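Local coordinates for protein CurM Sulfotransferase (Moorea producta, PDB 4GBM) that probably transfers a sulfonate group from PAPS to a polyketide chain during curacin biosynthesis, and holds the nucleotide product PAP in its pocket, at residues 47-52 and 134-139; 62-67 and 122-127; 70-75 and 86-91. The protein carries 2 engineered substitutions. One frame throughout, in Å; residues are numbered along the deposited sequence.

Interaction 1: 47-52 and 134-139. With A3P (adenosine-3'-5'-diphosphate), chain G.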
# COMPACT_ATOMS: atom_id res chain seq x y z
N LEU A 47 -5.10 -4.42 4.71
CA LEU A 47 -5.60 -5.80 4.77
C LEU A 47 -4.82 -6.71 3.81
O LEU A 47 -4.34 -7.77 4.22
CB LEU A 47 -7.09 -5.84 4.44
CG LEU A 47 -7.70 -7.24 4.30
CD1 LEU A 47 -7.70 -8.00 5.64
CD2 LEU A 47 -9.11 -7.11 3.75
N LEU A 48 -4.69 -6.30 2.56
CA LEU A 48 -3.95 -7.11 1.59
C LEU A 48 -2.49 -7.33 1.99
O LEU A 48 -1.99 -8.46 1.93
CB LEU A 48 -4.06 -6.50 0.18
CG LEU A 48 -3.33 -7.30 -0.90
CD1 LEU A 48 -3.87 -8.74 -1.03
CD2 LEU A 48 -3.44 -6.57 -2.24
N ARG A 49 -1.80 -6.27 2.41
CA ARG A 49 -0.39 -6.44 2.78
C ARG A 49 -0.24 -7.36 3.98
O ARG A 49 0.71 -8.14 4.05
CB ARG A 49 0.33 -5.09 2.94
CG ARG A 49 0.26 -4.43 4.31
CD ARG A 49 1.42 -4.84 5.22
NE ARG A 49 1.24 -4.25 6.55
CZ ARG A 49 1.64 -4.80 7.69
NH1 ARG A 49 1.38 -4.18 8.83
NH2 ARG A 49 2.28 -5.98 7.70
N VAL A 50 -1.21 -7.32 4.90
CA VAL A 50 -1.19 -8.18 6.09
C VAL A 50 -1.47 -9.64 5.72
O VAL A 50 -0.83 -10.54 6.26
CB VAL A 50 -2.14 -7.65 7.19
CG1 VAL A 50 -2.25 -8.65 8.35
CG2 VAL A 50 -1.64 -6.30 7.72
N MET A 51 -2.41 -9.87 4.81
CA MET A 51 -2.62 -11.22 4.27
C MET A 51 -1.32 -11.78 3.71
O MET A 51 -0.93 -12.90 4.04
CB MET A 51 -3.69 -11.22 3.19
CG MET A 51 -5.08 -10.98 3.72
SD MET A 51 -6.17 -10.53 2.35
CE MET A 51 -7.77 -10.80 3.04
N LEU A 52 -0.66 -11.00 2.86
CA LEU A 52 0.59 -11.45 2.24
C LEU A 52 1.73 -11.64 3.24
O LEU A 52 2.63 -12.44 3.00
CB LEU A 52 1.02 -10.49 1.12
CG LEU A 52 0.05 -10.39 -0.07
CD1 LEU A 52 0.52 -9.34 -1.08
CD2 LEU A 52 -0.14 -11.74 -0.75
N VAL A 134 7.36 -7.16 -0.43
CA VAL A 134 6.11 -6.55 -0.86
C VAL A 134 6.10 -5.14 -0.32
O VAL A 134 6.12 -4.93 0.89
CB VAL A 134 4.88 -7.31 -0.31
CG1 VAL A 134 3.60 -6.61 -0.75
CG2 VAL A 134 4.89 -8.77 -0.77
N ASP A 135 6.09 -4.18 -1.24
CA ASP A 135 6.18 -2.77 -0.90
C ASP A 135 4.84 -2.09 -1.22
O ASP A 135 4.49 -1.88 -2.38
CB ASP A 135 7.34 -2.13 -1.67
CG ASP A 135 7.64 -0.71 -1.22
OD1 ASP A 135 8.77 -0.25 -1.46
OD2 ASP A 135 6.75 -0.07 -0.63
N LYS A 136 4.09 -1.76 -0.16
CA LYS A 136 2.76 -1.15 -0.28
C LYS A 136 2.72 0.26 0.31
O LYS A 136 3.14 0.48 1.45
CB LYS A 136 1.72 -2.01 0.46
CG LYS A 136 0.25 -1.53 0.32
CD LYS A 136 -0.17 -0.43 1.34
CE LYS A 136 -0.49 -1.01 2.72
NZ LYS A 136 -1.15 0.05 3.56
N SER A 137 2.18 1.21 -0.47
CA SER A 137 1.80 2.53 0.06
C SER A 137 0.81 3.19 -0.89
O SER A 137 1.08 3.30 -2.08
CB SER A 137 3.00 3.46 0.25
OG SER A 137 2.56 4.74 0.68
N PRO A 138 -0.33 3.67 -0.36
CA PRO A 138 -1.26 4.38 -1.24
C PRO A 138 -0.70 5.71 -1.77
O PRO A 138 -1.17 6.23 -2.79
CB PRO A 138 -2.48 4.64 -0.35
CG PRO A 138 -2.42 3.60 0.68
CD PRO A 138 -0.94 3.40 0.96
N THR A 139 0.32 6.24 -1.10
CA THR A 139 0.87 7.53 -1.49
C THR A 139 1.66 7.48 -2.81
O THR A 139 1.83 8.52 -3.47
CB THR A 139 1.72 8.17 -0.38
OG1 THR A 139 2.88 7.38 -0.15
CG2 THR A 139 0.92 8.28 0.91
P1 A3P G . -12.65 2.07 6.73
O1P A3P G . -12.54 3.57 6.80
O2P A3P G . -12.26 1.38 8.02
O3P A3P G . -13.95 1.61 6.14
P2 A3P G . -6.30 1.13 3.45
O4P A3P G . -5.97 1.09 1.99
O5P A3P G . -6.27 2.49 4.08
O6P A3P G . -5.58 0.08 4.25
O5' A3P G . -7.87 0.73 3.52
C5' A3P G . -8.58 0.89 4.75
C4' A3P G . -9.91 0.20 4.57
O4' A3P G . -9.70 -1.21 4.53
C3' A3P G . -10.84 0.41 5.75
O3' A3P G . -11.51 1.67 5.65
C2' A3P G . -11.75 -0.80 5.62
O2' A3P G . -12.87 -0.52 4.77
C1' A3P G . -10.89 -1.87 4.95
N9 A3P G . -10.54 -2.94 5.92
C8 A3P G . -9.68 -2.86 6.95
N7 A3P G . -9.64 -4.03 7.65
C5 A3P G . -10.50 -4.87 7.03
C6 A3P G . -10.96 -6.27 7.23
N6 A3P G . -10.45 -7.02 8.24
N1 A3P G . -11.88 -6.76 6.35
C2 A3P G . -12.37 -6.02 5.33
N3 A3P G . -11.99 -4.75 5.10
C4 A3P G . -11.08 -4.15 5.90
O HOH W 1 0.57 -1.40 6.07

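Interaction 2: 62-67 and 122-127. With ZN (zinc ion), chain F.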
# COMPACT_ATOMS: atom_id res chain seq x y z
N PRO A 62 4.71 -2.79 7.24
CA PRO A 62 4.10 -1.46 7.15
C PRO A 62 4.99 -0.56 6.29
O PRO A 62 6.17 -0.88 6.06
CB PRO A 62 4.10 -0.96 8.60
CG PRO A 62 4.32 -2.17 9.45
CD PRO A 62 5.13 -3.11 8.62
N GLU A 63 4.43 0.56 5.83
CA GLU A 63 5.09 1.48 4.90
C GLU A 63 6.54 1.81 5.27
O GLU A 63 6.82 2.26 6.38
CB GLU A 63 4.28 2.77 4.77
CG GLU A 63 3.05 2.68 3.86
CD GLU A 63 1.79 2.08 4.50
OE1 GLU A 63 1.79 1.70 5.70
OE2 GLU A 63 0.79 1.99 3.77
N LEU A 64 7.43 1.60 4.32
CA LEU A 64 8.86 1.85 4.53
C LEU A 64 9.24 3.31 4.27
O LEU A 64 10.27 3.77 4.78
CB LEU A 64 9.70 0.94 3.62
CG LEU A 64 9.55 -0.57 3.86
CD1 LEU A 64 10.23 -1.35 2.74
CD2 LEU A 64 10.09 -0.98 5.22
N HIS A 65 8.43 4.02 3.48
CA HIS A 65 8.71 5.42 3.13
C HIS A 65 10.11 5.65 2.55
O HIS A 65 10.78 6.64 2.86
CB HIS A 65 8.46 6.36 4.34
CG HIS A 65 7.16 6.11 5.04
ND1 HIS A 65 5.95 6.50 4.53
CD2 HIS A 65 6.88 5.51 6.23
CE1 HIS A 65 4.98 6.17 5.36
NE2 HIS A 65 5.52 5.55 6.40
N LEU A 66 10.54 4.73 1.68
CA LEU A 66 11.84 4.83 1.02
C LEU A 66 11.70 5.37 -0.41
O LEU A 66 12.40 6.32 -0.78
CB LEU A 66 12.53 3.46 0.99
CG LEU A 66 12.99 2.87 2.33
CD1 LEU A 66 13.44 1.44 2.11
CD2 LEU A 66 14.11 3.69 2.95
N LEU A 67 10.78 4.79 -1.17
CA LEU A 67 10.65 5.07 -2.61
C LEU A 67 10.58 6.56 -3.00
O LEU A 67 11.13 6.93 -4.04
CB LEU A 67 9.47 4.30 -3.21
CG LEU A 67 9.43 4.18 -4.74
CD1 LEU A 67 10.65 3.42 -5.28
CD2 LEU A 67 8.14 3.51 -5.16
N GLY A 122 18.65 -2.55 -1.17
CA GLY A 122 19.56 -3.68 -1.39
C GLY A 122 19.88 -4.41 -0.09
O GLY A 122 19.92 -5.65 -0.06
N MET A 123 20.09 -3.64 0.97
CA MET A 123 20.31 -4.15 2.32
C MET A 123 19.09 -4.91 2.84
O MET A 123 19.22 -5.97 3.45
CB MET A 123 20.64 -2.99 3.26
CG MET A 123 20.93 -3.36 4.70
SD MET A 123 21.23 -1.88 5.69
CE MET A 123 22.44 -1.04 4.66
N LEU A 124 17.89 -4.37 2.61
CA LEU A 124 16.67 -5.07 3.01
C LEU A 124 16.55 -6.39 2.26
O LEU A 124 16.26 -7.43 2.86
CB LEU A 124 15.43 -4.22 2.78
CG LEU A 124 15.25 -2.98 3.66
CD1 LEU A 124 13.97 -2.24 3.29
CD2 LEU A 124 15.24 -3.36 5.14
N GLN A 125 16.79 -6.36 0.94
CA GLN A 125 16.70 -7.57 0.12
C GLN A 125 17.60 -8.68 0.66
O GLN A 125 17.16 -9.83 0.79
CB GLN A 125 17.03 -7.28 -1.34
CG GLN A 125 15.89 -6.55 -2.08
CD GLN A 125 16.24 -6.23 -3.52
OE1 GLN A 125 17.38 -5.86 -3.84
NE2 GLN A 125 15.26 -6.35 -4.41
N GLU A 126 18.84 -8.35 1.01
CA GLU A 126 19.75 -9.36 1.54
C GLU A 126 19.32 -9.87 2.92
O GLU A 126 19.48 -11.06 3.23
CB GLU A 126 21.21 -8.87 1.54
CG GLU A 126 21.54 -7.84 2.60
CD GLU A 126 23.01 -7.52 2.69
OE1 GLU A 126 23.32 -6.34 2.94
OE2 GLU A 126 23.86 -8.44 2.53
N ASN A 127 18.76 -9.00 3.74
CA ASN A 127 18.37 -9.41 5.09
C ASN A 127 17.08 -10.24 5.13
O ASN A 127 16.83 -10.95 6.10
CB ASN A 127 18.29 -8.21 6.03
CG ASN A 127 19.64 -7.86 6.61
OD1 ASN A 127 20.02 -8.34 7.68
ND2 ASN A 127 20.41 -7.04 5.89
ZN ZN F . 5.50 7.69 2.81
O HOH W 2 3.52 8.42 3.16

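Interaction 3: 70-75 and 86-91. With ZN (zinc ion), chain B; SO4 (sulfate ion), chain Q.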
# COMPACT_ATOMS: atom_id res chain seq x y z
N ASN A 70 15.69 10.09 -2.51
CA ASN A 70 16.94 9.64 -3.13
C ASN A 70 17.98 9.16 -2.12
O ASN A 70 18.72 8.21 -2.40
CB ASN A 70 17.55 10.75 -4.01
CG ASN A 70 16.72 11.02 -5.25
OD1 ASN A 70 16.21 10.10 -5.89
ND2 ASN A 70 16.58 12.29 -5.60
N THR A 71 18.03 9.80 -0.96
CA THR A 71 19.04 9.49 0.06
C THR A 71 18.40 9.43 1.45
O THR A 71 17.33 10.00 1.67
CB THR A 71 20.17 10.53 0.12
OG1 THR A 71 19.64 11.78 0.57
CG2 THR A 71 20.85 10.69 -1.24
N MET A 72 19.07 8.76 2.38
CA MET A 72 18.54 8.61 3.74
C MET A 72 18.48 9.91 4.54
O MET A 72 17.61 10.06 5.40
CB MET A 72 19.30 7.52 4.50
CG MET A 72 18.98 6.12 4.02
SD MET A 72 17.24 5.66 4.25
CE MET A 72 17.22 5.24 5.99
N LYS A 73 19.39 10.85 4.26
CA LYS A 73 19.33 12.17 4.89
C LYS A 73 18.13 12.98 4.39
O LYS A 73 17.46 13.64 5.19
CB LYS A 73 20.62 12.96 4.66
CG LYS A 73 21.61 12.83 5.80
CD LYS A 73 22.68 13.91 5.75
CE LYS A 73 23.52 13.91 7.01
NZ LYS A 73 24.28 12.64 7.19
N GLU A 74 17.86 12.91 3.09
CA GLU A 74 16.66 13.52 2.51
C GLU A 74 15.41 12.98 3.20
O GLU A 74 14.53 13.75 3.59
CB GLU A 74 16.56 13.23 1.01
CG GLU A 74 17.37 14.14 0.11
CD GLU A 74 17.08 13.87 -1.36
OE1 GLU A 74 17.87 14.33 -2.22
OE2 GLU A 74 16.07 13.20 -1.67
N ARG A 75 15.35 11.66 3.32
CA ARG A 75 14.23 10.98 3.98
C ARG A 75 14.05 11.44 5.43
O ARG A 75 12.94 11.75 5.85
CB ARG A 75 14.41 9.47 3.91
CG ARG A 75 13.31 8.67 4.58
CD ARG A 75 13.63 7.19 4.56
NE ARG A 75 12.56 6.38 5.15
CZ ARG A 75 12.48 6.05 6.44
NH1 ARG A 75 13.41 6.46 7.31
NH2 ARG A 75 11.48 5.30 6.87
N GLU A 86 6.70 3.41 11.76
CA GLU A 86 7.89 2.63 12.09
C GLU A 86 8.09 1.38 11.24
O GLU A 86 8.79 0.46 11.67
CB GLU A 86 7.87 2.26 13.58
CG GLU A 86 7.93 3.47 14.49
CD GLU A 86 8.02 3.12 15.96
OE1 GLU A 86 8.22 4.05 16.75
OE2 GLU A 86 7.90 1.92 16.33
N GLY A 87 7.50 1.35 10.05
CA GLY A 87 7.68 0.22 9.13
C GLY A 87 9.13 -0.18 8.97
O GLY A 87 9.47 -1.37 9.07
N LEU A 88 10.00 0.80 8.72
CA LEU A 88 11.42 0.51 8.55
C LEU A 88 12.07 0.01 9.83
O LEU A 88 12.82 -0.96 9.81
CB LEU A 88 12.16 1.73 7.98
CG LEU A 88 13.62 1.52 7.55
CD1 LEU A 88 13.72 0.54 6.38
CD2 LEU A 88 14.24 2.86 7.18
N GLN A 89 11.77 0.67 10.95
CA GLN A 89 12.25 0.24 12.27
C GLN A 89 11.80 -1.19 12.60
O GLN A 89 12.61 -2.01 13.02
CB GLN A 89 11.80 1.21 13.35
CG GLN A 89 12.48 1.03 14.69
CD GLN A 89 11.96 2.00 15.74
OE1 GLN A 89 11.18 1.63 16.62
NE2 GLN A 89 12.37 3.26 15.64
N LYS A 90 10.52 -1.48 12.37
CA LYS A 90 9.98 -2.82 12.60
C LYS A 90 10.59 -3.86 11.68
O LYS A 90 10.79 -5.01 12.09
CB LYS A 90 8.45 -2.83 12.46
CG LYS A 90 7.72 -2.21 13.63
CD LYS A 90 6.22 -2.21 13.42
CE LYS A 90 5.49 -1.62 14.62
NZ LYS A 90 5.72 -2.39 15.87
N THR A 91 10.89 -3.46 10.44
CA THR A 91 11.52 -4.36 9.49
C THR A 91 12.87 -4.86 10.01
O THR A 91 13.10 -6.06 10.07
CB THR A 91 11.65 -3.72 8.09
OG1 THR A 91 10.34 -3.60 7.52
CG2 THR A 91 12.51 -4.57 7.17
ZN ZN B . 8.28 3.24 18.60
S SO4 Q . 11.71 4.61 10.89
O1 SO4 Q . 12.49 4.54 9.65
O2 SO4 Q . 10.75 5.70 10.74
O3 SO4 Q . 10.99 3.37 11.10
O4 SO4 Q . 12.64 4.91 11.97
O HOH W 3 9.37 1.63 19.05

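Interaction 1: 47-52 and 134-139
R49 and K136 touch through the aliphatic parts of their side chains: R49 CG lies 3.8 Å from K136 CE, and the two chains run at about a right angle to each other. R49 CG stands between its own backbone N and carbonyl carbon (chi1 87°), which keeps the start of the chain close to the lysine before its guanidinium leads off elsewhere. A second apolar touch, L52 CD1 to V134 CG1 at 4.1 Å, completes the first shell; these side chains also meet crosswise. No direct hydrogen bond joins the two segments. Instead, water 1 accepts from R49 NE at 3.0 Å and, weakly, from K136 NZ at 3.4 Å.

The next shell fixes the polar ends. The R49 guanidinium has V50 CG2 over the centre of one face and donates to the carbonyl oxygens of R255 and M256. K136 NZ forms a salt bridge with E63 and hydrogen bonds with S45 and T46, both of which also bind the adenosine-3',5'-diphosphate. On the same helix, L47 CD2 rests 3.8 Å from the nucleotide atom C2. This is the P-loop-like arrangement of sulfotransferases, with helix 45-53 following strand 35-39 and packing on the neighbouring parallel strand 132-136.

R49 NE and K136 NZ stay 5.8 Å apart, with a water between them that accepts from both, weakly from the lysine. The two cationic ends diverge, R49 to backbone carbonyls and K136 to the phosphate side, where the salt bridge to E63 and the bonds to S45 and T46 fix NZ beside the nucleotide site.

Interaction 2: 62-67 and 122-127
M123 O, the carbonyl oxygen just before L124, the residue that meets L64 and L66 across the contact, is gripped twice by N127. The backbone N of N127 gives the ordinary helical bond, and the side-chain ND2 adds a second at 2.9 Å from M123 O. The latter is nearly straight (174° at the hydrogen) and lies in the plane of the N127 amide; the two donors approach from opposite faces of the carbonyl plane. The N127 side chain is thereby folded back on its own helix turn.

The contact itself is wholly apolar and rests on three methyl groups. L124 CD1 is 3.9 Å from L64 CD1 and likewise 3.9 Å from L66 CD1, each pair meeting tip to tip. L64 CD1 and L66 CD1 are themselves 4.3 Å apart, so one methyl of the helix sits against a pair from the loop. L124 sends CG anti to its carbonyl carbon (chi1 -68°), and its extended chain carries CD1 to that pair. The backbones remain well separated, L64 CA to L124 CA being 10.5 Å.

Between the two leucines, H65 adopts a left-handed backbone conformation (phi 53°), and its imidazole takes no part in the leucine contact and turns to a metal site. Its ND1 binds a zinc ion at 2.1 Å, together with water 2 and two ligands from elsewhere in the structure. NE2 is hydrogen-bonded to S266, and E63 CB lies over one ring face, offset toward the rim, so both nitrogens and one face have partners.

Loop 62-67, between strand 58-59 and helix 72-78, thus packs on helix 117-128, where L66 also touches I117, V120 and Y121, while helix 87-96 closes in through T91 on L64 and L124 and through F92 on L124.

Interaction 3: 70-75 and 86-91
Van der Waals contact between the segments converges on L88, whose CD2 meets the M72 CE methyl tip to tip at 4.0 Å. The M72 chain bends at its second and third torsions to bring CE there. L88 CD2 also lies over one face of the R75 guanidinium, 3.4 Å above its plane and offset toward the rim. The arginine reaches this place extended from CG to NE, with the guanidinium turned at chi4 (-90°).

Hydrogen bonding is indirect, through a sulfate ion probably taken from the crystallisation liquor. R75 NH1 and NH2 both donate to its O1, at 3.2 and 3.1 Å, and this oxygen lies at the guanidinium edge, in plane. The backbone N of Q89 donates to sulfate O3 at 2.8 Å. The ion therefore sits at the first turn of helix 87-96, where the helix dipole would probably favour an anion.

Helices 72-78 and 87-96 are the first two of the four helices that lie between parallel strands 58-59 and 132-136 of the sulfotransferase fold. R75 also serves the preceding loop, donating from NE to H65 O and from NH2 to L64 O. A methionine in its place would probably deprive both carbonyls of these donors and release the sulfate from its side-chain grip.

At the N-cap of the first helix, T71 OG1 accepts from E74 N at 3.3 Å. E86, at the N-cap of the second, binds a zinc ion through OE1 at 2.0 Å, with OE2 a longer 2.7 Å from the metal; water 3, which donates to OE2, and one ligand from elsewhere also bind it.

The three contacts are nested along the chain, with interaction 3 inside the loop closed by interaction 2, and that inside the loop closed by interaction 1. Interaction 1 lies at the nucleotide pocket, and its centre is about 13 Å from that of interaction 2. The salt bridge from K136 NZ to E63 OE2, 2.7 Å long, joins these two directly. Interactions 2 and 3 are closer, about 8 Å between centres, and share a packed border where L124 CD2 lies 3.6 Å from T91 CG2. Interactions 1 and 3 do not touch: their nearest atoms are about 7 Å apart, and segment 62-67 contacts both.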